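Local coordinates for protein ribonucleoside-diphosphate reductase, alpha chain (Actinobacillus ureae ATCC 25976, PDB 6DQX) that probably reduces ribonucleoside diphosphates to deoxyribonucleotides, as the catalytic alpha subunit of a class Id ribonucleotide reductase, at residues P246-K251 against K548-Q553. Numbering follows the deposited sequence.
Sequences PYLFFK and KSIYYQ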
ATOM      1  N   PRO A 246      11.245  21.314   0.729  1.00 20.45           N
ATOM      2  CA  PRO A 246      11.348  20.299   1.805  1.00 19.96           C
ATOM      3  C   PRO A 246      11.720  20.843   3.176  1.00 19.11           C
ATOM      4  O   PRO A 246      12.369  21.868   3.275  1.00 18.52           O
ATOM      5  CB  PRO A 246      12.500  19.410   1.323  1.00 20.28           C
ATOM      6  CG  PRO A 246      13.326  20.289   0.437  1.00 20.66           C
ATOM      7  CD  PRO A 246      12.355  21.209  -0.230  1.00 20.75           C
ATOM      8  N   TYR A 247      11.391  20.082   4.208  1.00 18.77           N
ATOM      9  CA  TYR A 247      12.060  20.232   5.515  1.00 16.98           C
ATOM     10  C   TYR A 247      13.558  19.949   5.387  1.00 16.01           C
ATOM     11  O   TYR A 247      14.007  19.209   4.501  1.00 15.15           O
ATOM     12  CB  TYR A 247      11.446  19.260   6.559  1.00 17.22           C
ATOM     13  CG  TYR A 247       9.930  19.217   6.571  1.00 17.67           C
ATOM     14  CD1 TYR A 247       9.188  20.351   6.309  1.00 18.93           C
ATOM     15  CD2 TYR A 247       9.239  18.034   6.871  1.00 19.98           C
ATOM     16  CE1 TYR A 247       7.813  20.337   6.332  1.00 20.41           C
ATOM     17  CE2 TYR A 247       7.846  18.012   6.891  1.00 20.42           C
ATOM     18  CZ  TYR A 247       7.149  19.167   6.609  1.00 21.52           C
ATOM     19  OH  TYR A 247       5.757  19.201   6.612  1.00 28.40           O
ATOM     20  N   LEU A 248      14.356  20.568   6.255  1.00 15.47           N
ATOM     21  CA  LEU A 248      15.771  20.292   6.326  1.00 15.26           C
ATOM     22  C   LEU A 248      16.074  19.516   7.596  1.00 14.59           C
ATOM     23  O   LEU A 248      15.615  19.888   8.670  1.00 13.88           O
ATOM     24  CB  LEU A 248      16.550  21.591   6.305  1.00 16.44           C
ATOM     25  CG  LEU A 248      16.375  22.363   4.987  1.00 17.84           C
ATOM     26  CD1 LEU A 248      16.974  23.750   5.128  1.00 18.66           C
ATOM     27  CD2 LEU A 248      17.027  21.603   3.843  1.00 19.86           C
ATOM     28  N   PHE A 249      16.836  18.437   7.451  1.00 13.63           N
ATOM     29  CA  PHE A 249      17.297  17.630   8.592  1.00 13.30           C
ATOM     30  C   PHE A 249      18.809  17.655   8.533  1.00 13.72           C
ATOM     31  O   PHE A 249      19.438  17.067   7.633  1.00 12.55           O
ATOM     32  CB  PHE A 249      16.698  16.229   8.521  1.00 13.14           C
ATOM     33  CG  PHE A 249      17.190  15.290   9.583  1.00 13.40           C
ATOM     34  CD1 PHE A 249      16.799  15.438  10.902  1.00 13.85           C
ATOM     35  CD2 PHE A 249      18.030  14.243   9.263  1.00 13.78           C
ATOM     36  CE1 PHE A 249      17.249  14.551  11.879  1.00 13.71           C
ATOM     37  CE2 PHE A 249      18.483  13.359  10.230  1.00 14.02           C
ATOM     38  CZ  PHE A 249      18.101  13.525  11.541  1.00 13.64           C
ATOM     39  N   PHE A 250      19.419  18.410   9.449  1.00 13.18           N
ATOM     40  CA  PHE A 250      20.883  18.474   9.530  1.00 13.20           C
ATOM     41  C   PHE A 250      21.404  17.298  10.324  1.00 13.79           C
ATOM     42  O   PHE A 250      21.590  17.355  11.528  1.00 13.56           O
ATOM     43  CB  PHE A 250      21.321  19.817  10.115  1.00 13.83           C
ATOM     44  CG  PHE A 250      20.951  20.972   9.250  1.00 15.00           C
ATOM     45  CD1 PHE A 250      21.430  21.034   7.945  1.00 16.17           C
ATOM     46  CD2 PHE A 250      20.111  21.978   9.706  1.00 16.12           C
ATOM     47  CE1 PHE A 250      21.084  22.099   7.124  1.00 16.98           C
ATOM     48  CE2 PHE A 250      19.763  23.042   8.878  1.00 16.51           C
ATOM     49  CZ  PHE A 250      20.260  23.095   7.597  1.00 17.22           C
ATOM     50  N   LYS A 251      21.664  16.214   9.597  1.00 14.88           N
ATOM     51  CA  LYS A 251      21.824  14.906  10.207  1.00 14.90           C
ATOM     52  C   LYS A 251      23.046  14.805  11.095  1.00 15.34           C
ATOM     53  O   LYS A 251      23.057  14.054  12.080  1.00 16.08           O
ATOM     54  CB  LYS A 251      21.820  13.806   9.125  1.00 15.72           C
ATOM     55  CG  LYS A 251      22.878  13.953   8.033  1.00 16.76           C
ATOM     56  CD  LYS A 251      22.733  12.819   7.019  1.00 16.81           C
ATOM     57  CE  LYS A 251      23.438  13.125   5.716  1.00 18.17           C
ATOM     58  NZ  LYS A 251      23.442  11.929   4.812  1.00 18.99           N
ATOM     59  N   LYS A 548      19.252  21.279  14.382  1.00 13.24           N
ATOM     60  CA  LYS A 548      19.104  19.897  13.876  1.00 13.14           C
ATOM     61  C   LYS A 548      18.099  19.828  12.719  1.00 12.74           C
ATOM     62  O   LYS A 548      18.111  18.846  11.939  1.00 12.52           O
ATOM     63  CB  LYS A 548      18.692  18.957  14.999  1.00 13.37           C
ATOM     64  CG  LYS A 548      19.632  18.975  16.185  1.00 13.46           C
ATOM     65  CD  LYS A 548      19.034  18.222  17.359  1.00 13.14           C
ATOM     66  CE  LYS A 548      20.021  18.074  18.469  1.00 13.11           C
ATOM     67  NZ  LYS A 548      19.499  17.367  19.670  1.00 12.93           N
ATOM     68  N   SER A 549      17.250  20.846  12.590  1.00 12.40           N
ATOM     69  CA  SER A 549      16.243  20.878  11.528  1.00 12.74           C
ATOM     70  C   SER A 549      15.725  22.275  11.260  1.00 13.86           C
ATOM     71  O   SER A 549      15.920  23.195  12.070  1.00 12.98           O
ATOM     72  CB  SER A 549      15.056  19.956  11.863  1.00 12.78           C
ATOM     73  OG  SER A 549      14.402  20.372  13.057  1.00 12.09           O
ATOM     74  N   ILE A 550      15.101  22.433  10.105  1.00 13.64           N
ATOM     75  CA  ILE A 550      14.260  23.575   9.782  1.00 14.09           C
ATOM     76  C   ILE A 550      12.950  22.994   9.242  1.00 14.41           C
ATOM     77  O   ILE A 550      12.970  22.009   8.497  1.00 14.98           O
ATOM     78  CB  ILE A 550      14.888  24.512   8.719  1.00 15.16           C
ATOM     79  CG1 ILE A 550      16.123  25.243   9.266  1.00 16.86           C
ATOM     80  CG2 ILE A 550      13.868  25.521   8.219  1.00 15.32           C
ATOM     81  CD1 ILE A 550      15.825  26.290  10.310  1.00 16.79           C
ATOM     82  N   TYR A 551      11.836  23.622   9.601  1.00 13.82           N
ATOM     83  CA  TYR A 551      10.495  23.180   9.224  1.00 14.35           C
ATOM     84  C   TYR A 551      10.038  23.927   7.949  1.00 15.25           C
ATOM     85  O   TYR A 551      10.635  23.685   6.919  1.00 16.13           O
ATOM     86  CB  TYR A 551       9.574  23.350  10.427  1.00 14.07           C
ATOM     87  CG  TYR A 551       8.229  22.647  10.423  1.00 14.03           C
ATOM     88  CD1 TYR A 551       7.976  21.520   9.639  1.00 14.69           C
ATOM     89  CD2 TYR A 551       7.212  23.104  11.251  1.00 14.67           C
ATOM     90  CE1 TYR A 551       6.732  20.890   9.687  1.00 15.38           C
ATOM     91  CE2 TYR A 551       5.997  22.479  11.318  1.00 15.76           C
ATOM     92  CZ  TYR A 551       5.761  21.383  10.525  1.00 15.91           C
ATOM     93  OH  TYR A 551       4.539  20.791  10.603  1.00 18.49           O
ATOM     94  N   TYR A 552       9.007  24.769   7.999  1.00 17.67           N
ATOM     95  CA  TYR A 552       8.491  25.501   6.819  1.00 20.05           C
ATOM     96  C   TYR A 552       9.157  26.852   6.608  1.00 19.99           C
ATOM     97  O   TYR A 552       9.468  27.553   7.567  1.00 19.81           O
ATOM     98  CB  TYR A 552       6.991  25.824   6.980  1.00 24.09           C
ATOM     99  CG  TYR A 552       6.056  24.731   6.604  1.00 29.69           C
ATOM    100  CD1 TYR A 552       5.579  24.615   5.287  1.00 31.90           C
ATOM    101  CD2 TYR A 552       5.607  23.804   7.568  1.00 33.42           C
ATOM    102  CE1 TYR A 552       4.692  23.600   4.938  1.00 35.30           C
ATOM    103  CE2 TYR A 552       4.728  22.771   7.228  1.00 34.08           C
ATOM    104  CZ  TYR A 552       4.277  22.667   5.917  1.00 37.41           C
ATOM    105  OH  TYR A 552       3.406  21.646   5.583  1.00 40.47           O
ATOM    106  N   GLN A 553       9.307  27.244   5.343  1.00 20.66           N
ATOM    107  CA  GLN A 553       9.645  28.614   5.011  1.00 20.40           C
ATOM    108  C   GLN A 553       8.355  29.219   4.532  1.00 22.22           C
ATOM    109  O   GLN A 553       7.854  28.837   3.462  1.00 21.81           O
ATOM    110  CB  GLN A 553      10.716  28.661   3.933  1.00 21.24           C
ATOM    111  CG  GLN A 553      11.178  30.062   3.557  1.00 21.12           C
ATOM    112  CD  GLN A 553      12.073  30.065   2.346  1.00 21.79           C
ATOM    113  OE1 GLN A 553      13.078  29.338   2.286  1.00 21.88           O
ATOM    114  NE2 GLN A 553      11.742  30.917   1.376  1.00 23.56           N
TER
HETATM  115  O   HOH W   1       4.108  18.782   8.701  1.00 27.12           O
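Tyr247 and Tyr551 reach each other through different first torsions. In Tyr247, CG stands opposite the carbonyl carbon (chi1 -45°); in Tyr551 it stands opposite the backbone N (chi1 -165°). The two side chains then run side by side in the same direction. Tyr551 CD1 sits over one face of the Tyr247 ring, near its rim, 3.5 Å from Tyr247 CE1. The ring planes meet obliquely, at 55°. Tyr247 also turns its edge to a face of Tyr552, with centroids 5.6 Å apart, which completes a cluster of three tyrosines. One water hydrogen-bonds to two of the hydroxyls, 2.7 Å from Tyr247 OH and 2.8 Å from Tyr551 OH.

Beside the cluster the strands pair antiparallel. Leu248 N gives a hydrogen bond to Ile550 O, and Ile550 N returns one to Leu248 O, both 3.0 Å. Leu248 O also takes a CA-H...O contact from Ser549 CA. Phe250 N donates to Lys548 O at 2.8 Å, from above the carbonyl plane, just before helix 251-256. Leu248 CB and Ile550 CB meet at 4.1 Å, on the face that packs against Tyr539 of helix 532-544. On the face with Phe249 and Ser549, Ser549 OG hydrogen-bonds to Thr276 O.

Strand 247-249 also pairs in parallel with strand 209-213, so the contact adds strand 549-554 to the barrel-domain sheet. Backbone bonds fix the register. The water gives Tyr247 and Tyr551 a common polar partner, while Tyr552 meets Tyr247 by edge-to-face packing.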